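Local coordinates for divalent cation tolerance protein (Thermus thermophilus, PDB 1NZA) that is probably involved in resistance toward heavy metals, as a cytoplasmic, trimeric member of the CutA family, at residues A19-L22 against V23-L27; H62-P65 against K66-E69; A73-Y77 against T78-I82; L95-L98 against R99-T102. All blocks are in the same frame, centred on the assembly; numbering follows the deposited sequence.

All four contacts are local, each within one run of chain at or near a helix end. Contact 1 closes helix 12-24, contact 2 opens helix 64-74, contact 3 leaves that same helix for strand 82-86, and contact 4 ends helix 92-100. Each is part buried, its apolar side inward (Leu22 and Leu27, Phe64 and Leu67, His75 and Pro80, Leu98) and its charged or polar side wholly or partly exposed. Contact 3 relies on a CH-pi contact between a buried histidine and a buried proline, whereas contact 4 uses a threonine hydroxyl to take up a helix-end carbonyl. Contacts 1 and 4 meet the second subunit, contacts 2 and 3 the third.

Contact 1 of 4, residues A19-L22 against V23-L27; sequences AKAL and VEERL
Leu22 and Leu27 cross at about a right angle where the chain leaves helix 12-24, with Leu22 CD2 4.0 Å from Leu27 CD1. Both leucines place CG beside the backbone N (chi1 -66° for Leu22 and -67° for Leu27), and CD2 of Leu22 also faces CB of Leu27. Leu67 of helix 64-74 packs on Leu22, and Lys66 and Arg70 of the same helix border Leu27, so the pair is wedged between the two helices.

The chain can fold back because the helix ends in a Schellman motif. Leu27 N donates to Leu22 O at 2.8 Å, and Arg26 N donates to Val23 O at 3.0 Å. Arg26, with its positive phi of 51°, is the C-prime residue. Before it, Val23 N to Ala19 O (3.2 Å) and Glu25 N to Ala21 O (3.0 Å) keep the ordinary helical pattern.

On another side of the turn Val23 lays CG2 against the carbonyl oxygen of Ala19, and its side chain also packs on Val31. The extended Glu25 side chain passes alongside Ala21 O, bringing OE2 to 4.0 Å from Ala21 CB; its carboxylate is engaged by Arg70 in a salt bridge. Arg42 of the second subunit donates to Val23 O, a carbonyl at the helix end.

Chemically, the turn is divided: its leucines pack against helix 64-74, while its terminal carbonyls are taken up by the Schellman bonds and by an arginine whose positive charge would suit the negative end of the helix dipole, although Arg26 lies close to it with like charge.

Contact 2 of 4, residues H62-P65 against K66-E69; sequences HAFP and KLKE
The first turn of helix 64-74, just after strand 47-60, holds this contact, in which the ring of Phe64 is covered on one face by the aliphatic chain of Lys68. CG of Lys68 sits 3.9 Å from the centroid of the Phe64 ring, 26° off the normal, a CH-pi contact displaced toward the rim. Further along, Lys68 CD comes to 3.4 Å from Phe64 CE2, the chain bending at chi3 as it passes over the CE2 side of that face. Phe64, CG anti to the backbone N (chi1 -167°), directs its ring toward strands 2-9 and 82-86, where Val5 and Ile82 meet it. Glu89 of the third subunit packs on the same phenylalanine.

Lys66 takes a different course. Bent at chi2 (71°), it doubles back so that NZ donates to His62 O at 3.3 Å, while the same ammonium lies above one face of the His62 ring, offset toward its rim. The backbone bonds are helical: Leu67 N reaches Ala63 O at 2.8 Å, Lys68 N reaches Phe64 O at 2.8 Å, and Glu69 N makes a weaker bond to Pro65 O.

Proline is common in the first turn of a helix, where its missing N-H costs no bond; here the turn opens an amphipathic helix packed on the antiparallel sheet of the ferredoxin-like CutA fold.

Contact 3 of 4, residues A73-Y77 against T78-I82; sequences ALHPY and TVPEI
CB of Pro80 stands over one face of the His75 imidazole, almost above its centre. Pro80 CB lies 3.5 Å from the centroid of the His75 ring, 13° off the normal, a CH-pi contact directly over the face. The same carbon is 3.5 Å from His75 CD2 and equally near CG, and the two side chains slide past each other in opposite directions.

Two hydrogen bonds hold the imidazole in its plane. ND1 of His75 accepts from Tyr77 N at 3.2 Å, the donor lying in the ring plane, 1° out of it, and NE2 is bonded to Thr8 O on strand 2-9. Since a backbone carbonyl can only accept, NE2 would carry the proton, leaving ND1 to receive the amide. The side chain reaches that site with CG anti to the backbone N (chi1 -156°). Tyr77 O, also tightly packed, stands 3.4 Å from Pro80 CD.

The outer part is far looser. Tyr77, Thr78 and Pro76 are exposed: the Tyr77 ring leads away from the segment 78-82, with Pro76 CG above one of its faces, and Thr78 touches little beyond the neighbouring peptide. The Tyr77 side chain is about 4 Å from a bound sodium ion.

The turn carries the chain from helix 64-74, whose Leu74 packs on Ile18 and Ala21 of helix 12-24, into strand 82-86, where Ile82 makes backbone hydrogen bonds to the third subunit. Just before Ile82, Glu81 is hydrogen-bonded to Thr8 of strand 2-9 and salt-bridged to Lys58 of the third subunit, while Ile82 packs against Phe64 and Leu67.

Contact 4 of 4, residues L95-L98 against R99-T102; sequences LDWL and RENT
With chi1 at -61°, Thr102 sets OG1 beside its own backbone N and aims it at the last turn of helix 92-100, where it donates to Leu98 O at 2.7 Å. The Leu98 and Thr102 side chains run side by side in the same direction, Leu98 CD2 being 3.9 Å from Thr102 OG1. One residue earlier the Asn101 amide turns back (chi1 -67°) toward the Trp97 carbonyl and indole, but ND2 is too close to the ring in the model and its bond to Trp97 O is doubtful.

Arg99, bent at chi3, carries its guanidinium across Asp96, with Asp96 CA over one face. Asp96 OD1 lies 3.5 Å from Arg99 NH2 but well out of the guanidinium plane, so the salt bridge is one of charge alone; NH1 pairs with Glu2. Arg99 N to Leu95 O (3.0 Å) and Glu100 N to Asp96 O (2.7 Å) continue the helix.

Thus the Leu98 carbonyl is met by a threonine hydroxyl where the main-chain bonds weaken, and Arg99, shared between two acids, probably offsets some of the negative charge where Asp96 and Glu100 come close.

Contact 1 of 4, residues A19-L22 against V23-L27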
loop_
_atom_site.group_PDB
_atom_site.type_symbol
_atom_site.label_atom_id
_atom_site.label_comp_id
_atom_site.label_asym_id
_atom_site.label_seq_id
_atom_site.Cartn_x
_atom_site.Cartn_y
_atom_site.Cartn_z
ATOM N N ALA A 19 15.310 -3.719 6.200
ATOM C CA ALA A 19 15.315 -2.468 5.447
ATOM C C ALA A 19 16.746 -2.027 5.156
ATOM O O ALA A 19 17.076 -1.668 4.027
ATOM C CB ALA A 19 14.579 -1.374 6.225
ATOM N N LYS A 20 17.600 -2.063 6.176
ATOM C CA LYS A 20 18.984 -1.646 5.996
ATOM C C LYS A 20 19.742 -2.572 5.057
ATOM O O LYS A 20 20.467 -2.114 4.173
ATOM C CB LYS A 20 19.700 -1.572 7.348
ATOM C CG LYS A 20 19.200 -0.452 8.240
ATOM C CD LYS A 20 20.141 -0.210 9.411
ATOM C CE LYS A 20 20.251 -1.427 10.312
ATOM N NZ LYS A 20 21.142 -1.155 11.475
ATOM N N ALA A 21 19.569 -3.874 5.243
ATOM C CA ALA A 21 20.251 -4.854 4.405
ATOM C C ALA A 21 19.897 -4.678 2.928
ATOM O O ALA A 21 20.777 -4.691 2.070
ATOM C CB ALA A 21 19.906 -6.258 4.865
ATOM N N LEU A 22 18.614 -4.499 2.629
ATOM C CA LEU A 22 18.196 -4.326 1.241
ATOM C C LEU A 22 18.752 -3.052 0.603
ATOM O O LEU A 22 19.214 -3.073 -0.542
ATOM C CB LEU A 22 16.665 -4.344 1.150
ATOM C CG LEU A 22 16.064 -5.699 1.524
ATOM C CD1 LEU A 22 14.549 -5.634 1.495
ATOM C CD2 LEU A 22 16.579 -6.756 0.550
ATOM N N VAL A 23 18.724 -1.943 1.335
ATOM C CA VAL A 23 19.236 -0.697 0.786
ATOM C C VAL A 23 20.764 -0.720 0.692
ATOM O O VAL A 23 21.335 -0.294 -0.315
ATOM C CB VAL A 23 18.787 0.518 1.628
ATOM C CG1 VAL A 23 19.313 1.804 1.011
ATOM C CG2 VAL A 23 17.261 0.559 1.699
ATOM N N GLU A 24 21.425 -1.221 1.732
ATOM C CA GLU A 24 22.886 -1.294 1.731
ATOM C C GLU A 24 23.368 -2.101 0.527
ATOM O O GLU A 24 24.295 -1.700 -0.177
ATOM C CB GLU A 24 23.408 -1.975 3.004
ATOM C CG GLU A 24 23.094 -1.270 4.311
ATOM C CD GLU A 24 23.673 -2.000 5.517
ATOM O OE1 GLU A 24 23.537 -3.244 5.592
ATOM O OE2 GLU A 24 24.260 -1.329 6.395
ATOM N N GLU A 25 22.725 -3.242 0.305
ATOM C CA GLU A 25 23.087 -4.145 -0.779
ATOM C C GLU A 25 22.523 -3.769 -2.142
ATOM O O GLU A 25 22.536 -4.577 -3.071
ATOM C CB GLU A 25 22.661 -5.565 -0.411
ATOM C CG GLU A 25 23.447 -6.131 0.762
ATOM C CD GLU A 25 22.923 -7.471 1.234
ATOM O OE1 GLU A 25 22.659 -8.345 0.382
ATOM O OE2 GLU A 25 22.786 -7.654 2.463
ATOM N N ARG A 26 22.041 -2.537 -2.256
ATOM C CA ARG A 26 21.477 -2.026 -3.501
ATOM C C ARG A 26 20.410 -2.924 -4.123
ATOM O O ARG A 26 20.322 -3.040 -5.347
ATOM C CB ARG A 26 22.591 -1.768 -4.524
ATOM C CG ARG A 26 23.700 -0.848 -4.030
ATOM C CD ARG A 26 24.644 -0.466 -5.165
ATOM N NE ARG A 26 24.117 0.633 -5.971
ATOM C CZ ARG A 26 24.292 1.920 -5.683
ATOM N NH1 ARG A 26 24.986 2.276 -4.610
ATOM N NH2 ARG A 26 23.766 2.855 -6.465
ATOM N N LEU A 27 19.605 -3.566 -3.284
ATOM C CA LEU A 27 18.531 -4.418 -3.782
ATOM C C LEU A 27 17.238 -3.616 -3.730
ATOM O O LEU A 27 16.177 -4.078 -4.154
ATOM C CB LEU A 27 18.408 -5.687 -2.937
ATOM C CG LEU A 27 19.590 -6.657 -3.040
ATOM C CD1 LEU A 27 19.334 -7.860 -2.158
ATOM C CD2 LEU A 27 19.782 -7.083 -4.494
#

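Contact 2 of 4, residues H62-P65 against K66-E69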
loop_
_atom_site.group_PDB
_atom_site.type_symbol
_atom_site.label_atom_id
_atom_site.label_comp_id
_atom_site.label_asym_id
_atom_site.label_seq_id
_atom_site.Cartn_x
_atom_site.Cartn_y
_atom_site.Cartn_z
ATOM N N HIS A 62 14.440 -6.788 -11.767
ATOM C CA HIS A 62 15.763 -7.383 -11.919
ATOM C C HIS A 62 16.401 -7.702 -10.572
ATOM O O HIS A 62 17.160 -8.666 -10.447
ATOM C CB HIS A 62 16.683 -6.458 -12.721
ATOM C CG HIS A 62 18.063 -7.006 -12.921
ATOM N ND1 HIS A 62 19.017 -7.008 -11.924
ATOM C CD2 HIS A 62 18.642 -7.596 -13.994
ATOM C CE1 HIS A 62 20.122 -7.573 -12.374
ATOM N NE2 HIS A 62 19.922 -7.938 -13.628
ATOM N N ALA A 63 16.091 -6.893 -9.564
ATOM C CA ALA A 63 16.643 -7.100 -8.233
ATOM C C ALA A 63 15.789 -8.053 -7.409
ATOM O O ALA A 63 16.288 -8.710 -6.500
ATOM C CB ALA A 63 16.772 -5.761 -7.506
ATOM N N PHE A 64 14.505 -8.141 -7.746
ATOM C CA PHE A 64 13.576 -8.988 -7.002
ATOM C C PHE A 64 14.060 -10.392 -6.646
ATOM O O PHE A 64 13.939 -10.812 -5.498
ATOM C CB PHE A 64 12.232 -9.095 -7.734
ATOM C CG PHE A 64 11.139 -9.678 -6.884
ATOM C CD1 PHE A 64 10.638 -8.969 -5.795
ATOM C CD2 PHE A 64 10.639 -10.947 -7.144
ATOM C CE1 PHE A 64 9.662 -9.514 -4.974
ATOM C CE2 PHE A 64 9.658 -11.507 -6.324
ATOM C CZ PHE A 64 9.167 -10.786 -5.237
ATOM N N PRO A 65 14.594 -11.150 -7.622
ATOM C CA PRO A 65 15.066 -12.501 -7.304
ATOM C C PRO A 65 16.090 -12.499 -6.171
ATOM O O PRO A 65 16.050 -13.349 -5.282
ATOM C CB PRO A 65 15.671 -12.978 -8.625
ATOM C CG PRO A 65 14.860 -12.249 -9.645
ATOM C CD PRO A 65 14.756 -10.863 -9.057
ATOM N N LYS A 66 17.005 -11.536 -6.211
ATOM C CA LYS A 66 18.042 -11.418 -5.194
ATOM C C LYS A 66 17.428 -10.908 -3.895
ATOM O O LYS A 66 17.844 -11.294 -2.803
ATOM C CB LYS A 66 19.147 -10.466 -5.659
ATOM C CG LYS A 66 19.932 -10.947 -6.878
ATOM C CD LYS A 66 19.107 -10.883 -8.157
ATOM C CE LYS A 66 19.926 -11.332 -9.361
ATOM N NZ LYS A 66 19.145 -11.277 -10.628
ATOM N N LEU A 67 16.431 -10.041 -4.020
ATOM C CA LEU A 67 15.757 -9.503 -2.849
ATOM C C LEU A 67 15.076 -10.631 -2.084
ATOM O O LEU A 67 15.187 -10.714 -0.860
ATOM C CB LEU A 67 14.736 -8.447 -3.275
ATOM C CG LEU A 67 13.853 -7.823 -2.193
ATOM C CD1 LEU A 67 13.359 -6.471 -2.663
ATOM C CD2 LEU A 67 12.691 -8.744 -1.881
ATOM N N LYS A 68 14.372 -11.507 -2.797
ATOM C CA LYS A 68 13.701 -12.622 -2.138
ATOM C C LYS A 68 14.692 -13.473 -1.355
ATOM O O LYS A 68 14.424 -13.858 -0.219
ATOM C CB LYS A 68 12.980 -13.519 -3.145
ATOM C CG LYS A 68 11.661 -12.968 -3.656
ATOM C CD LYS A 68 10.843 -14.062 -4.342
ATOM C CE LYS A 68 11.606 -14.686 -5.504
ATOM N NZ LYS A 68 10.830 -15.773 -6.166
ATOM N N GLU A 69 15.830 -13.779 -1.975
ATOM C CA GLU A 69 16.856 -14.590 -1.325
ATOM C C GLU A 69 17.337 -13.960 -0.028
ATOM O O GLU A 69 17.410 -14.625 1.004
ATOM C CB GLU A 69 18.054 -14.796 -2.256
ATOM C CG GLU A 69 17.866 -15.907 -3.272
ATOM C CD GLU A 69 19.097 -16.118 -4.135
ATOM O OE1 GLU A 69 20.204 -16.274 -3.574
ATOM O OE2 GLU A 69 18.957 -16.134 -5.376
#

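Contact 3 of 4, residues A73-Y77 against T78-I82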
loop_
_atom_site.group_PDB
_atom_site.type_symbol
_atom_site.label_atom_id
_atom_site.label_comp_id
_atom_site.label_asym_id
_atom_site.label_seq_id
_atom_site.Cartn_x
_atom_site.Cartn_y
_atom_site.Cartn_z
ATOM N N ALA A 73 16.512 -15.168 4.014
ATOM C CA ALA A 73 17.653 -15.405 4.894
ATOM C C ALA A 73 17.549 -14.616 6.197
ATOM O O ALA A 73 17.763 -15.159 7.282
ATOM C CB ALA A 73 18.948 -15.045 4.176
ATOM N N LEU A 74 17.225 -13.332 6.078
ATOM C CA LEU A 74 17.102 -12.454 7.236
ATOM C C LEU A 74 15.799 -12.650 8.008
ATOM O O LEU A 74 15.788 -12.587 9.234
ATOM C CB LEU A 74 17.217 -10.991 6.796
ATOM C CG LEU A 74 18.549 -10.540 6.185
ATOM C CD1 LEU A 74 18.398 -9.150 5.595
ATOM C CD2 LEU A 74 19.643 -10.554 7.248
ATOM N N HIS A 75 14.704 -12.892 7.294
ATOM C CA HIS A 75 13.401 -13.072 7.931
ATOM C C HIS A 75 13.393 -14.343 8.782
ATOM O O HIS A 75 13.814 -15.409 8.334
ATOM C CB HIS A 75 12.305 -13.134 6.859
ATOM C CG HIS A 75 10.941 -12.760 7.359
ATOM N ND1 HIS A 75 10.249 -13.515 8.281
ATOM C CD2 HIS A 75 10.135 -11.717 7.043
ATOM C CE1 HIS A 75 9.072 -12.956 8.510
ATOM N NE2 HIS A 75 8.979 -11.865 7.770
ATOM N N PRO A 76 12.904 -14.244 10.029
ATOM C CA PRO A 76 12.851 -15.388 10.945
ATOM C C PRO A 76 11.878 -16.511 10.592
ATOM O O PRO A 76 12.073 -17.651 11.013
ATOM C CB PRO A 76 12.518 -14.734 12.284
ATOM C CG PRO A 76 11.656 -13.578 11.877
ATOM C CD PRO A 76 12.417 -13.021 10.694
ATOM N N TYR A 77 10.843 -16.200 9.819
ATOM C CA TYR A 77 9.849 -17.205 9.456
ATOM C C TYR A 77 10.116 -17.860 8.101
ATOM O O TYR A 77 10.618 -17.226 7.174
ATOM C CB TYR A 77 8.452 -16.574 9.514
ATOM C CG TYR A 77 8.101 -16.068 10.906
ATOM C CD1 TYR A 77 7.059 -15.159 11.106
ATOM C CD2 TYR A 77 8.827 -16.493 12.027
ATOM C CE1 TYR A 77 6.752 -14.681 12.389
ATOM C CE2 TYR A 77 8.528 -16.023 13.309
ATOM C CZ TYR A 77 7.492 -15.116 13.485
ATOM O OH TYR A 77 7.207 -14.640 14.754
ATOM N N THR A 78 9.777 -19.141 8.006
ATOM C CA THR A 78 10.007 -19.923 6.794
ATOM C C THR A 78 9.383 -19.396 5.506
ATOM O O THR A 78 10.069 -19.290 4.489
ATOM C CB THR A 78 9.563 -21.389 6.991
ATOM O OG1 THR A 78 8.183 -21.433 7.372
ATOM C CG2 THR A 78 10.407 -22.051 8.070
ATOM N N VAL A 79 8.092 -19.074 5.539
ATOM C CA VAL A 79 7.408 -18.565 4.350
ATOM C C VAL A 79 6.987 -17.114 4.557
ATOM O O VAL A 79 5.812 -16.825 4.791
ATOM C CB VAL A 79 6.154 -19.403 4.024
ATOM C CG1 VAL A 79 5.470 -18.863 2.769
ATOM C CG2 VAL A 79 6.544 -20.860 3.828
ATOM N N PRO A 80 7.946 -16.182 4.463
ATOM C CA PRO A 80 7.641 -14.763 4.652
ATOM C C PRO A 80 6.823 -14.166 3.522
ATOM O O PRO A 80 6.925 -14.590 2.368
ATOM C CB PRO A 80 9.022 -14.131 4.751
ATOM C CG PRO A 80 9.818 -14.956 3.793
ATOM C CD PRO A 80 9.370 -16.368 4.132
ATOM N N GLU A 81 6.004 -13.179 3.857
ATOM C CA GLU A 81 5.212 -12.521 2.839
ATOM C C GLU A 81 6.118 -11.599 2.048
ATOM O O GLU A 81 6.765 -10.722 2.621
ATOM C CB GLU A 81 4.102 -11.676 3.456
ATOM C CG GLU A 81 3.413 -10.787 2.424
ATOM C CD GLU A 81 2.416 -9.831 3.032
ATOM O OE1 GLU A 81 1.603 -9.276 2.266
ATOM O OE2 GLU A 81 2.446 -9.625 4.265
ATOM N N ILE A 82 6.172 -11.812 0.738
ATOM C CA ILE A 82 6.955 -10.969 -0.158
ATOM C C ILE A 82 6.138 -10.865 -1.439
ATOM O O ILE A 82 6.145 -11.788 -2.256
ATOM C CB ILE A 82 8.323 -11.587 -0.529
ATOM C CG1 ILE A 82 9.056 -12.052 0.729
ATOM C CG2 ILE A 82 9.171 -10.551 -1.266
ATOM C CD1 ILE A 82 10.406 -12.700 0.450
#

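Contact 4 of 4, residues L95-L98 against R99-T102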
loop_
_atom_site.group_PDB
_atom_site.type_symbol
_atom_site.label_atom_id
_atom_site.label_comp_id
_atom_site.label_asym_id
_atom_site.label_seq_id
_atom_site.Cartn_x
_atom_site.Cartn_y
_atom_site.Cartn_z
ATOM N N LEU A 95 11.813 7.761 -10.299
ATOM C CA LEU A 95 11.978 6.405 -10.797
ATOM C C LEU A 95 13.382 6.156 -11.340
ATOM O O LEU A 95 13.895 5.041 -11.249
ATOM C CB LEU A 95 10.932 6.105 -11.872
ATOM C CG LEU A 95 9.484 6.067 -11.374
ATOM C CD1 LEU A 95 8.551 5.711 -12.525
ATOM C CD2 LEU A 95 9.358 5.050 -10.247
ATOM N N ASP A 96 14.001 7.188 -11.905
ATOM C CA ASP A 96 15.355 7.043 -12.427
ATOM C C ASP A 96 16.286 6.819 -11.243
ATOM O O ASP A 96 17.153 5.945 -11.278
ATOM C CB ASP A 96 15.785 8.298 -13.193
ATOM C CG ASP A 96 17.176 8.164 -13.791
ATOM O OD1 ASP A 96 17.411 7.180 -14.523
ATOM O OD2 ASP A 96 18.031 9.041 -13.532
ATOM N N TRP A 97 16.095 7.615 -10.193
ATOM C CA TRP A 97 16.894 7.496 -8.979
ATOM C C TRP A 97 16.724 6.084 -8.436
ATOM O O TRP A 97 17.670 5.474 -7.935
ATOM C CB TRP A 97 16.413 8.508 -7.929
ATOM C CG TRP A 97 16.947 8.251 -6.542
ATOM C CD1 TRP A 97 18.196 8.551 -6.068
ATOM C CD2 TRP A 97 16.257 7.598 -5.468
ATOM N NE1 TRP A 97 18.324 8.124 -4.767
ATOM C CE2 TRP A 97 17.149 7.534 -4.373
ATOM C CE3 TRP A 97 14.970 7.059 -5.324
ATOM C CZ2 TRP A 97 16.797 6.952 -3.148
ATOM C CZ3 TRP A 97 14.617 6.481 -4.105
ATOM C CH2 TRP A 97 15.532 6.433 -3.034
ATOM N N LEU A 98 15.504 5.570 -8.545
ATOM C CA LEU A 98 15.179 4.235 -8.066
ATOM C C LEU A 98 15.981 3.176 -8.822
ATOM O O LEU A 98 16.581 2.293 -8.211
ATOM C CB LEU A 98 13.673 3.987 -8.221
ATOM C CG LEU A 98 13.044 2.746 -7.580
ATOM C CD1 LEU A 98 11.528 2.866 -7.640
ATOM C CD2 LEU A 98 13.506 1.481 -8.293
ATOM N N ARG A 99 15.996 3.264 -10.149
ATOM C CA ARG A 99 16.740 2.299 -10.950
ATOM C C ARG A 99 18.240 2.501 -10.758
ATOM O O ARG A 99 18.987 1.545 -10.555
ATOM C CB ARG A 99 16.375 2.443 -12.429
ATOM C CG ARG A 99 14.922 2.122 -12.735
ATOM C CD ARG A 99 14.689 2.055 -14.235
ATOM N NE ARG A 99 14.998 3.316 -14.902
ATOM C CZ ARG A 99 14.175 4.359 -14.961
ATOM N NH1 ARG A 99 12.979 4.299 -14.394
ATOM N NH2 ARG A 99 14.552 5.467 -15.585
ATOM N N GLU A 100 18.663 3.759 -10.809
ATOM C CA GLU A 100 20.062 4.131 -10.637
ATOM C C GLU A 100 20.684 3.572 -9.356
ATOM O O GLU A 100 21.881 3.286 -9.318
ATOM C CB GLU A 100 20.180 5.661 -10.646
ATOM C CG GLU A 100 21.487 6.217 -10.094
ATOM C CD GLU A 100 21.528 7.739 -10.117
ATOM O OE1 GLU A 100 21.598 8.318 -11.222
ATOM O OE2 GLU A 100 21.483 8.358 -9.032
ATOM N N ASN A 101 19.874 3.412 -8.314
ATOM C CA ASN A 101 20.371 2.911 -7.033
ATOM C C ASN A 101 19.980 1.474 -6.699
ATOM O O ASN A 101 20.105 1.041 -5.554
ATOM C CB ASN A 101 19.915 3.845 -5.909
ATOM C CG ASN A 101 20.567 5.208 -5.993
ATOM O OD1 ASN A 101 21.764 5.352 -5.750
ATOM N ND2 ASN A 101 19.787 6.216 -6.351
ATOM N N THR A 102 19.509 0.737 -7.698
ATOM C CA THR A 102 19.123 -0.653 -7.501
ATOM C C THR A 102 19.941 -1.526 -8.448
ATOM O O THR A 102 20.164 -1.159 -9.599
ATOM C CB THR A 102 17.612 -0.860 -7.778
ATOM O OG1 THR A 102 16.848 -0.062 -6.865
ATOM C CG2 THR A 102 17.229 -2.319 -7.595
#